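Local coordinates for aminotransferase (Bacillus subtilis, PDB 6L1O), which transfers amino groups with pyridoxal 5'-phosphate as cofactor and belongs to the pathway that makes the dipeptide antibiotic bacilysin, at residues Arg70-Ala80 and Asn92-Phe100; Leu107-Leu115 and Ile257-Gln265. One frame throughout, in Å; residues are numbered along the deposited sequence.

In the fold
Strand 97-100, an outermost strand of the seven-stranded mixed sheet within this chain, joins the two contacts: in contact 1 the start of helix 73-87 lies across its side chains, and in contact 2 helices 103-114 and 255-266 cross beside it, Val-109 and Val-261 touching Phe-100. Their centres lie 15 Å apart. Gln-265 NE2 of contact 2 probably hydrogen-bonds Leu-99 O of contact 1 at 2.9 Å, and Arg-70 packs on Asn-262. Strand 97-100 leads straight into helix 103-114 by way of Gly-102, which with Gly-103 and Lys-104 at the helix start lines the cofactor pocket. The side chain of Leu-99 stays about 12 Å from the bound pyridoxal-5'-phosphate and that of Tyr-108 about 10 Å.

Contact 1. Residues Arg70-Ala80 and Asn92-Phe100; sequences RGYPFLKEAIA and NPETEVALF
Here an end strand of the large sheet of a pyridoxal-phosphate-dependent aminotransferase receives the first turns of a helix: Leu-99 and Val-97 of strand 97-100 meet Leu-75 and Ile-79 of helix 73-87, the short axes 9.1 Å apart and inclined at 112°. Leu-99 forks over the helix start. Its CD1 reaches Leu-75 CD2 at 3.7 Å and also lies against Gly-71 CA; its CD2 turns to Ile-79 CD1. With CG1 of Ile-79 beside its own backbone N (chi1 -70°) and the chain then extended, Ile-79 CD1 reaches both strand residues from the helix side, touching Val-97 CG1 at 3.6 Å. Lys-76 runs past Val-97 in the opposite sense, its CB and CD passing beside Pro-93 O. Pro-93 CB in turn approaches Lys-76 O to 3.4 Å, while Pro-93 CD meets Ala-80 CB. The polar links across the contact go through water: one molecule donates to Arg-70 O and accepts from Leu-99 N (2.8 Å), another accepts from Lys-76 NZ (3.1 Å) and donates to Val-97 O. Before the strand, an Asx turn at Asn-92 and the bond from Asn-92 N to Glu-96 OE1 (2.7 Å) shape the bend that carries Pro-93; Glu-96 is also salt-bridged to Lys-228. Strand 97-100 pairs antiparallel with strand 249-253, whose Val-252 touches both Val-97 and Ile-79, while helix 274-285 adds Gln-277 beside Leu-75 and Leu-99, and Leu-284 beside Ile-79.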
loop_
_atom_site.group_PDB
_atom_site.type_symbol
_atom_site.label_atom_id
_atom_site.label_comp_id
_atom_site.label_asym_id
_atom_site.label_seq_id
_atom_site.Cartn_x
_atom_site.Cartn_y
_atom_site.Cartn_z
ATOM N N ARG B 70 -7.606 -9.473 -4.942
ATOM C CA ARG B 70 -7.286 -8.742 -6.153
ATOM C C ARG B 70 -8.312 -7.664 -6.483
ATOM O O ARG B 70 -8.252 -7.056 -7.568
ATOM C CB ARG B 70 -7.115 -9.743 -7.289
ATOM C CG ARG B 70 -6.073 -10.824 -6.881
ATOM C CD ARG B 70 -5.786 -11.785 -7.968
ATOM N NE ARG B 70 -4.606 -12.591 -7.633
ATOM C CZ ARG B 70 -4.140 -13.537 -8.440
ATOM N NH1 ARG B 70 -4.770 -13.759 -9.595
ATOM N NH2 ARG B 70 -3.055 -14.225 -8.118
ATOM N N GLY B 71 -9.234 -7.437 -5.559
ATOM C CA GLY B 71 -10.275 -6.428 -5.751
ATOM C C GLY B 71 -11.567 -7.034 -6.156
ATOM O O GLY B 71 -11.619 -8.201 -6.533
ATOM N N TYR B 72 -12.623 -6.244 -6.120
ATOM C CA TYR B 72 -13.929 -6.709 -6.498
ATOM C C TYR B 72 -14.132 -6.726 -8.026
ATOM O O TYR B 72 -13.772 -5.801 -8.723
ATOM C CB TYR B 72 -14.998 -5.906 -5.799
ATOM C CG TYR B 72 -15.244 -6.309 -4.380
ATOM C CD1 TYR B 72 -15.966 -7.480 -4.080
ATOM C CD2 TYR B 72 -14.793 -5.553 -3.339
ATOM C CE1 TYR B 72 -16.174 -7.888 -2.767
ATOM C CE2 TYR B 72 -15.001 -5.930 -2.037
ATOM C CZ TYR B 72 -15.716 -7.081 -1.745
ATOM O OH TYR B 72 -15.941 -7.428 -0.465
ATOM N N PRO B 73 -14.742 -7.792 -8.557
ATOM C CA PRO B 73 -14.997 -7.835 -10.007
ATOM C C PRO B 73 -15.793 -6.627 -10.540
ATOM O O PRO B 73 -15.546 -6.236 -11.664
ATOM C CB PRO B 73 -15.810 -9.148 -10.188
ATOM C CG PRO B 73 -15.344 -10.012 -9.073
ATOM C CD PRO B 73 -15.148 -9.064 -7.893
ATOM N N PHE B 74 -16.673 -6.036 -9.736
ATOM C CA PHE B 74 -17.500 -4.924 -10.219
ATOM C C PHE B 74 -16.613 -3.705 -10.587
ATOM O O PHE B 74 -16.931 -2.976 -11.461
ATOM C CB PHE B 74 -18.621 -4.504 -9.239
ATOM C CG PHE B 74 -18.132 -3.875 -7.928
ATOM C CD1 PHE B 74 -17.706 -2.535 -7.880
ATOM C CD2 PHE B 74 -18.164 -4.592 -6.727
ATOM C CE1 PHE B 74 -17.263 -1.979 -6.727
ATOM C CE2 PHE B 74 -17.717 -4.043 -5.540
ATOM C CZ PHE B 74 -17.276 -2.724 -5.538
ATOM N N LEU B 75 -15.505 -3.536 -9.897
ATOM C CA LEU B 75 -14.589 -2.421 -10.223
ATOM C C LEU B 75 -13.777 -2.708 -11.477
ATOM O O LEU B 75 -13.590 -1.848 -12.328
ATOM C CB LEU B 75 -13.673 -2.108 -9.015
ATOM C CG LEU B 75 -12.606 -1.057 -9.261
ATOM C CD1 LEU B 75 -13.241 0.187 -9.870
ATOM C CD2 LEU B 75 -11.850 -0.713 -7.964
ATOM N N LYS B 76 -13.315 -3.944 -11.619
ATOM C CA LYS B 76 -12.564 -4.324 -12.812
ATOM C C LYS B 76 -13.442 -4.230 -14.077
ATOM O O LYS B 76 -12.989 -3.844 -15.134
ATOM C CB LYS B 76 -11.991 -5.712 -12.598
ATOM C CG LYS B 76 -10.954 -5.765 -11.473
ATOM C CD LYS B 76 -10.520 -7.222 -11.316
ATOM C CE LYS B 76 -9.317 -7.324 -10.455
ATOM N NZ LYS B 76 -9.027 -8.754 -10.245
ATOM N N GLU B 77 -14.711 -4.568 -13.946
ATOM C CA GLU B 77 -15.690 -4.362 -14.996
ATOM C C GLU B 77 -15.892 -2.864 -15.299
ATOM O O GLU B 77 -15.979 -2.474 -16.452
ATOM C CB GLU B 77 -17.023 -5.043 -14.645
ATOM C CG GLU B 77 -16.949 -6.559 -14.644
ATOM C CD GLU B 77 -17.831 -7.279 -13.599
ATOM O OE1 GLU B 77 -18.889 -6.745 -13.164
ATOM O OE2 GLU B 77 -17.482 -8.419 -13.181
ATOM N N ALA B 78 -15.938 -2.023 -14.275
ATOM C CA ALA B 78 -16.068 -0.552 -14.488
ATOM C C ALA B 78 -14.850 -0.011 -15.222
ATOM O O ALA B 78 -14.964 0.812 -16.116
ATOM C CB ALA B 78 -16.274 0.179 -13.176
ATOM N N ILE B 79 -13.677 -0.538 -14.881
ATOM C CA ILE B 79 -12.453 -0.162 -15.546
ATOM C C ILE B 79 -12.499 -0.559 -17.014
ATOM O O ILE B 79 -12.216 0.268 -17.910
ATOM C CB ILE B 79 -11.235 -0.768 -14.827
ATOM C CG1 ILE B 79 -11.064 -0.052 -13.470
ATOM C CG2 ILE B 79 -9.968 -0.664 -15.671
ATOM C CD1 ILE B 79 -10.087 -0.710 -12.522
ATOM N N ALA B 80 -12.939 -1.779 -17.297
ATOM C CA ALA B 80 -13.005 -2.197 -18.720
ATOM C C ALA B 80 -13.998 -1.312 -19.498
ATOM O O ALA B 80 -13.705 -0.898 -20.620
ATOM C CB ALA B 80 -13.323 -3.681 -18.852
ATOM N N ASN B 92 -9.856 -7.118 -21.095
ATOM C CA ASN B 92 -10.435 -8.225 -20.345
ATOM C C ASN B 92 -10.402 -7.947 -18.835
ATOM O O ASN B 92 -9.349 -7.966 -18.260
ATOM C CB ASN B 92 -9.675 -9.539 -20.615
ATOM C CG ASN B 92 -10.416 -10.756 -20.072
ATOM O OD1 ASN B 92 -11.190 -10.664 -19.096
ATOM N ND2 ASN B 92 -10.192 -11.914 -20.702
ATOM N N PRO B 93 -11.569 -7.710 -18.198
ATOM C CA PRO B 93 -11.494 -7.318 -16.791
ATOM C C PRO B 93 -10.914 -8.380 -15.872
ATOM O O PRO B 93 -10.404 -8.062 -14.800
ATOM C CB PRO B 93 -12.962 -7.006 -16.419
ATOM C CG PRO B 93 -13.797 -7.648 -17.483
ATOM C CD PRO B 93 -12.955 -7.645 -18.711
ATOM N N GLU B 94 -11.005 -9.643 -16.286
ATOM C CA GLU B 94 -10.634 -10.735 -15.417
ATOM C C GLU B 94 -9.141 -11.017 -15.502
ATOM O O GLU B 94 -8.600 -11.591 -14.594
ATOM C CB GLU B 94 -11.510 -11.988 -15.711
ATOM C CG GLU B 94 -12.999 -11.707 -15.494
ATOM C CD GLU B 94 -13.889 -12.939 -15.456
ATOM O OE1 GLU B 94 -13.524 -13.941 -14.808
ATOM O OE2 GLU B 94 -14.981 -12.911 -16.064
ATOM N N THR B 95 -8.486 -10.622 -16.597
ATOM C CA THR B 95 -7.098 -10.920 -16.797
ATOM C C THR B 95 -6.198 -9.713 -16.970
ATOM O O THR B 95 -5.018 -9.835 -16.806
ATOM C CB THR B 95 -6.836 -11.811 -18.031
ATOM O OG1 THR B 95 -7.212 -11.104 -19.195
ATOM C CG2 THR B 95 -7.635 -13.137 -17.936
ATOM N N GLU B 96 -6.749 -8.561 -17.331
ATOM C CA GLU B 96 -5.873 -7.457 -17.762
ATOM C C GLU B 96 -5.938 -6.215 -16.853
ATOM O O GLU B 96 -5.510 -5.159 -17.246
ATOM C CB GLU B 96 -6.205 -7.078 -19.188
ATOM C CG GLU B 96 -5.850 -8.173 -20.177
ATOM C CD GLU B 96 -6.209 -7.852 -21.649
ATOM O OE1 GLU B 96 -7.303 -7.291 -21.929
ATOM O OE2 GLU B 96 -5.386 -8.213 -22.536
ATOM N N VAL B 97 -6.460 -6.366 -15.668
ATOM C CA VAL B 97 -6.594 -5.241 -14.728
ATOM C C VAL B 97 -6.040 -5.596 -13.376
ATOM O O VAL B 97 -6.343 -6.643 -12.834
ATOM C CB VAL B 97 -8.077 -4.841 -14.562
ATOM C CG1 VAL B 97 -8.210 -3.619 -13.639
ATOM C CG2 VAL B 97 -8.706 -4.566 -15.930
ATOM N N ALA B 98 -5.268 -4.687 -12.785
ATOM C CA ALA B 98 -4.864 -4.791 -11.415
ATOM C C ALA B 98 -5.066 -3.447 -10.721
ATOM O O ALA B 98 -4.876 -2.426 -11.353
ATOM C CB ALA B 98 -3.425 -5.219 -11.291
ATOM N N LEU B 99 -5.442 -3.495 -9.435
ATOM C CA LEU B 99 -5.666 -2.304 -8.601
ATOM C C LEU B 99 -4.495 -1.982 -7.719
ATOM O O LEU B 99 -3.798 -2.872 -7.224
ATOM C CB LEU B 99 -6.895 -2.529 -7.692
ATOM C CG LEU B 99 -8.104 -3.182 -8.333
ATOM C CD1 LEU B 99 -9.250 -3.312 -7.355
ATOM C CD2 LEU B 99 -8.528 -2.350 -9.505
ATOM N N PHE B 100 -4.318 -0.697 -7.454
ATOM C CA PHE B 100 -3.231 -0.202 -6.632
ATOM C C PHE B 100 -3.745 0.860 -5.641
ATOM O O PHE B 100 -4.692 1.562 -5.947
ATOM C CB PHE B 100 -2.198 0.512 -7.521
ATOM C CG PHE B 100 -1.450 -0.379 -8.456
ATOM C CD1 PHE B 100 -0.732 -1.457 -7.976
ATOM C CD2 PHE B 100 -1.474 -0.150 -9.805
ATOM C CE1 PHE B 100 -0.017 -2.270 -8.847
ATOM C CE2 PHE B 100 -0.786 -0.972 -10.683
ATOM C CZ PHE B 100 -0.029 -2.022 -10.182
HETATM O O HOH W 1 -5.732 -6.064 -8.248
HETATM O O HOH W 2 -6.023 -8.049 -10.436
#

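Contact 2. Residues Leu107-Leu115 and Ile257-Gln265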
loop_
_atom_site.group_PDB
_atom_site.type_symbol
_atom_site.label_atom_id
_atom_site.label_comp_id
_atom_site.label_asym_id
_atom_site.label_seq_id
_atom_site.Cartn_x
_atom_site.Cartn_y
_atom_site.Cartn_z
ATOM N N LEU B 107 3.741 2.205 -9.254
ATOM C CA LEU B 107 5.098 2.299 -9.796
ATOM C C LEU B 107 6.079 1.455 -9.012
ATOM O O LEU B 107 7.016 0.861 -9.592
ATOM C CB LEU B 107 5.608 3.747 -9.827
ATOM C CG LEU B 107 4.886 4.744 -10.727
ATOM C CD1 LEU B 107 5.328 6.140 -10.274
ATOM C CD2 LEU B 107 5.247 4.493 -12.153
ATOM N N TYR B 108 5.914 1.369 -7.710
ATOM C CA TYR B 108 6.800 0.535 -6.892
ATOM C C TYR B 108 6.579 -0.953 -7.220
ATOM O O TYR B 108 7.533 -1.689 -7.455
ATOM C CB TYR B 108 6.594 0.789 -5.404
ATOM C CG TYR B 108 7.278 -0.218 -4.538
ATOM C CD1 TYR B 108 8.652 -0.121 -4.300
ATOM C CD2 TYR B 108 6.570 -1.258 -3.917
ATOM C CE1 TYR B 108 9.315 -1.034 -3.524
ATOM C CE2 TYR B 108 7.248 -2.205 -3.106
ATOM C CZ TYR B 108 8.622 -2.060 -2.917
ATOM O OH TYR B 108 9.317 -2.930 -2.160
ATOM N N VAL B 109 5.325 -1.365 -7.223
ATOM C CA VAL B 109 4.968 -2.799 -7.494
ATOM C C VAL B 109 5.437 -3.197 -8.893
ATOM O O VAL B 109 6.014 -4.260 -9.081
ATOM C CB VAL B 109 3.472 -3.031 -7.299
ATOM C CG1 VAL B 109 3.039 -4.439 -7.745
ATOM C CG2 VAL B 109 3.075 -2.760 -5.860
ATOM N N LEU B 110 5.223 -2.318 -9.872
ATOM C CA LEU B 110 5.532 -2.628 -11.236
ATOM C C LEU B 110 7.016 -2.800 -11.416
ATOM O O LEU B 110 7.437 -3.779 -12.031
ATOM C CB LEU B 110 4.967 -1.595 -12.207
ATOM C CG LEU B 110 3.457 -1.659 -12.479
ATOM C CD1 LEU B 110 2.958 -0.367 -13.138
ATOM C CD2 LEU B 110 3.115 -2.835 -13.331
ATOM N N THR B 111 7.814 -1.933 -10.819
ATOM C CA THR B 111 9.277 -2.095 -10.875
ATOM C C THR B 111 9.820 -3.289 -10.136
ATOM O O THR B 111 10.779 -3.921 -10.588
ATOM C CB THR B 111 10.007 -0.815 -10.447
ATOM O OG1 THR B 111 9.633 -0.452 -9.105
ATOM C CG2 THR B 111 9.663 0.313 -11.386
ATOM N N GLN B 112 9.240 -3.621 -8.987
ATOM C CA GLN B 112 9.614 -4.833 -8.291
ATOM C C GLN B 112 9.291 -6.087 -9.098
ATOM O O GLN B 112 10.043 -7.092 -9.050
ATOM C CB GLN B 112 8.960 -4.914 -6.894
ATOM C CG GLN B 112 9.495 -3.872 -5.910
ATOM C CD GLN B 112 10.866 -4.284 -5.366
ATOM O OE1 GLN B 112 11.077 -5.462 -5.043
ATOM N NE2 GLN B 112 11.762 -3.343 -5.232
ATOM N N CYS B 113 8.192 -6.054 -9.832
ATOM C CA CYS B 113 7.780 -7.174 -10.698
ATOM C C CYS B 113 8.580 -7.343 -11.989
ATOM O O CYS B 113 8.639 -8.450 -12.532
ATOM C CB CYS B 113 6.332 -7.055 -11.098
ATOM S SG CYS B 113 5.215 -7.346 -9.770
ATOM N N LEU B 114 9.170 -6.262 -12.478
ATOM C CA LEU B 114 9.737 -6.272 -13.821
ATOM C C LEU B 114 11.234 -6.008 -13.908
ATOM O O LEU B 114 11.779 -6.110 -14.992
ATOM C CB LEU B 114 8.958 -5.287 -14.707
ATOM C CG LEU B 114 7.442 -5.545 -14.832
ATOM C CD1 LEU B 114 6.741 -4.497 -15.665
ATOM C CD2 LEU B 114 7.167 -6.893 -15.508
ATOM N N LEU B 115 11.863 -5.598 -12.798
ATOM C CA LEU B 115 13.267 -5.259 -12.784
ATOM C C LEU B 115 14.039 -6.118 -11.798
ATOM O O LEU B 115 13.631 -6.274 -10.637
ATOM C CB LEU B 115 13.482 -3.778 -12.446
ATOM C CG LEU B 115 13.384 -2.678 -13.466
ATOM C CD1 LEU B 115 13.476 -1.295 -12.799
ATOM C CD2 LEU B 115 14.475 -2.772 -14.542
ATOM N N ILE B 257 2.102 -9.379 -17.305
ATOM C CA ILE B 257 2.477 -8.329 -16.374
ATOM C C ILE B 257 1.480 -8.285 -15.231
ATOM O O ILE B 257 1.875 -8.227 -14.065
ATOM C CB ILE B 257 2.575 -6.950 -17.101
ATOM C CG1 ILE B 257 3.734 -6.953 -18.087
ATOM C CG2 ILE B 257 2.826 -5.790 -16.114
ATOM C CD1 ILE B 257 3.815 -5.714 -18.994
ATOM N N ILE B 258 0.179 -8.284 -15.571
ATOM C CA ILE B 258 -0.857 -8.245 -14.576
ATOM C C ILE B 258 -0.761 -9.450 -13.618
ATOM O O ILE B 258 -0.944 -9.329 -12.429
ATOM C CB ILE B 258 -2.249 -8.122 -15.233
ATOM C CG1 ILE B 258 -2.356 -6.829 -16.055
ATOM C CG2 ILE B 258 -3.378 -8.232 -14.223
ATOM C CD1 ILE B 258 -2.104 -5.575 -15.228
ATOM N N GLN B 259 -0.438 -10.611 -14.152
ATOM C CA GLN B 259 -0.278 -11.804 -13.312
ATOM C C GLN B 259 0.856 -11.653 -12.313
ATOM O O GLN B 259 0.713 -12.031 -11.171
ATOM C CB GLN B 259 -0.035 -13.025 -14.198
ATOM C CG GLN B 259 0.013 -14.338 -13.439
ATOM C CD GLN B 259 0.652 -15.454 -14.276
ATOM O OE1 GLN B 259 0.745 -15.372 -15.506
ATOM N NE2 GLN B 259 1.120 -16.504 -13.602
ATOM N N ALA B 260 1.983 -11.093 -12.742
ATOM C CA ALA B 260 3.114 -10.865 -11.843
ATOM C C ALA B 260 2.734 -9.876 -10.741
ATOM O O ALA B 260 3.022 -10.096 -9.568
ATOM C CB ALA B 260 4.297 -10.360 -12.612
ATOM N N VAL B 261 2.024 -8.808 -11.128
ATOM C CA VAL B 261 1.490 -7.848 -10.155
ATOM C C VAL B 261 0.638 -8.523 -9.127
ATOM O O VAL B 261 0.809 -8.314 -7.927
ATOM C CB VAL B 261 0.662 -6.745 -10.856
ATOM C CG1 VAL B 261 -0.026 -5.879 -9.805
ATOM C CG2 VAL B 261 1.570 -5.902 -11.739
ATOM N N ASN B 262 -0.289 -9.352 -9.591
ATOM C CA ASN B 262 -1.203 -10.039 -8.740
ATOM C C ASN B 262 -0.506 -10.997 -7.799
ATOM O O ASN B 262 -0.834 -11.081 -6.641
ATOM C CB ASN B 262 -2.221 -10.811 -9.573
ATOM C CG ASN B 262 -3.347 -9.948 -10.121
ATOM O OD1 ASN B 262 -3.661 -8.864 -9.620
ATOM N ND2 ASN B 262 -4.022 -10.488 -11.108
ATOM N N GLU B 263 0.522 -11.684 -8.292
ATOM C CA GLU B 263 1.304 -12.541 -7.427
ATOM C C GLU B 263 1.992 -11.792 -6.285
ATOM O O GLU B 263 1.889 -12.179 -5.131
ATOM C CB GLU B 263 2.272 -13.365 -8.280
ATOM C CG GLU B 263 1.483 -14.470 -9.062
ATOM C CD GLU B 263 2.264 -15.148 -10.193
ATOM O OE1 GLU B 263 3.487 -15.012 -10.271
ATOM O OE2 GLU B 263 1.654 -15.820 -11.041
ATOM N N PHE B 264 2.675 -10.707 -6.612
ATOM C CA PHE B 264 3.296 -9.837 -5.637
ATOM C C PHE B 264 2.312 -9.339 -4.625
ATOM O O PHE B 264 2.457 -9.466 -3.429
ATOM C CB PHE B 264 3.944 -8.623 -6.347
ATOM C CG PHE B 264 4.761 -7.758 -5.430
ATOM C CD1 PHE B 264 6.141 -7.862 -5.365
ATOM C CD2 PHE B 264 4.144 -6.766 -4.680
ATOM C CE1 PHE B 264 6.886 -7.046 -4.483
ATOM C CE2 PHE B 264 4.875 -5.966 -3.836
ATOM C CZ PHE B 264 6.231 -6.096 -3.735
ATOM N N GLN B 265 1.249 -8.746 -5.124
ATOM C CA GLN B 265 0.251 -8.152 -4.259
ATOM C C GLN B 265 -0.494 -9.151 -3.371
ATOM O O GLN B 265 -0.928 -8.787 -2.266
ATOM C CB GLN B 265 -0.672 -7.269 -5.153
ATOM C CG GLN B 265 -0.293 -5.880 -4.929
ATOM C CD GLN B 265 -0.958 -4.780 -5.723
ATOM O OE1 GLN B 265 -0.389 -3.692 -5.757
ATOM N NE2 GLN B 265 -2.078 -5.047 -6.413
#
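Phe-264 leaves its helix with CG anti to the backbone N (chi1 -173°), which carries the ring across to helix 103-114, where it sits as a knob in a hole made by Tyr-108, Val-109, Gln-112 and Cys-113. Cys-113 turns SG to lie beside its own backbone N (chi1 -71°), bringing the sulfur to the root of that ring. The rim atoms of Phe-264 are shared out round the hole: CE1 meets Gln-112 CB at 3.8 Å, CD2 meets Val-109 CG1 at 4.0 Å, and CZ approaches Tyr-108 CE2, the Tyr-108 and Phe-264 side chains crossing at about a right angle. Cys-113 SG makes an oblique sulfur-aromatic contact with the Phe-264 ring and lies 3.5 Å from Ala-260 O. The backbones come nearest at Cys-113 and Ala-260, where the two CA atoms are 6.1 Å apart and only small side chains intervene. Toward the sheet, Val-261 splits its methyls, CG1 to Val-109 CG1 and CG2 to Leu-110 CD2 at 3.8 Å; Ile-257 CG2 then meets both Leu-110 and Leu-114. Gln-265 lies across Val-109, its OE1 3.6 Å from Val-109 CG2 and buried with no polar partner in the model, whereas its NE2 bonds to Leu-99 O. The second subunit adds Met-137 against Phe-264 and Ile-9 against Cys-113, and the Tyr-108 hydroxyls of the two subunits are hydrogen-bonded to each other. With short axes 9.3 Å apart and inclined at 106°, this is steep helix-on-helix packing in the large domain of a pyridoxal-phosphate-dependent aminotransferase, on the sheet at one side and at the dimer interface on another.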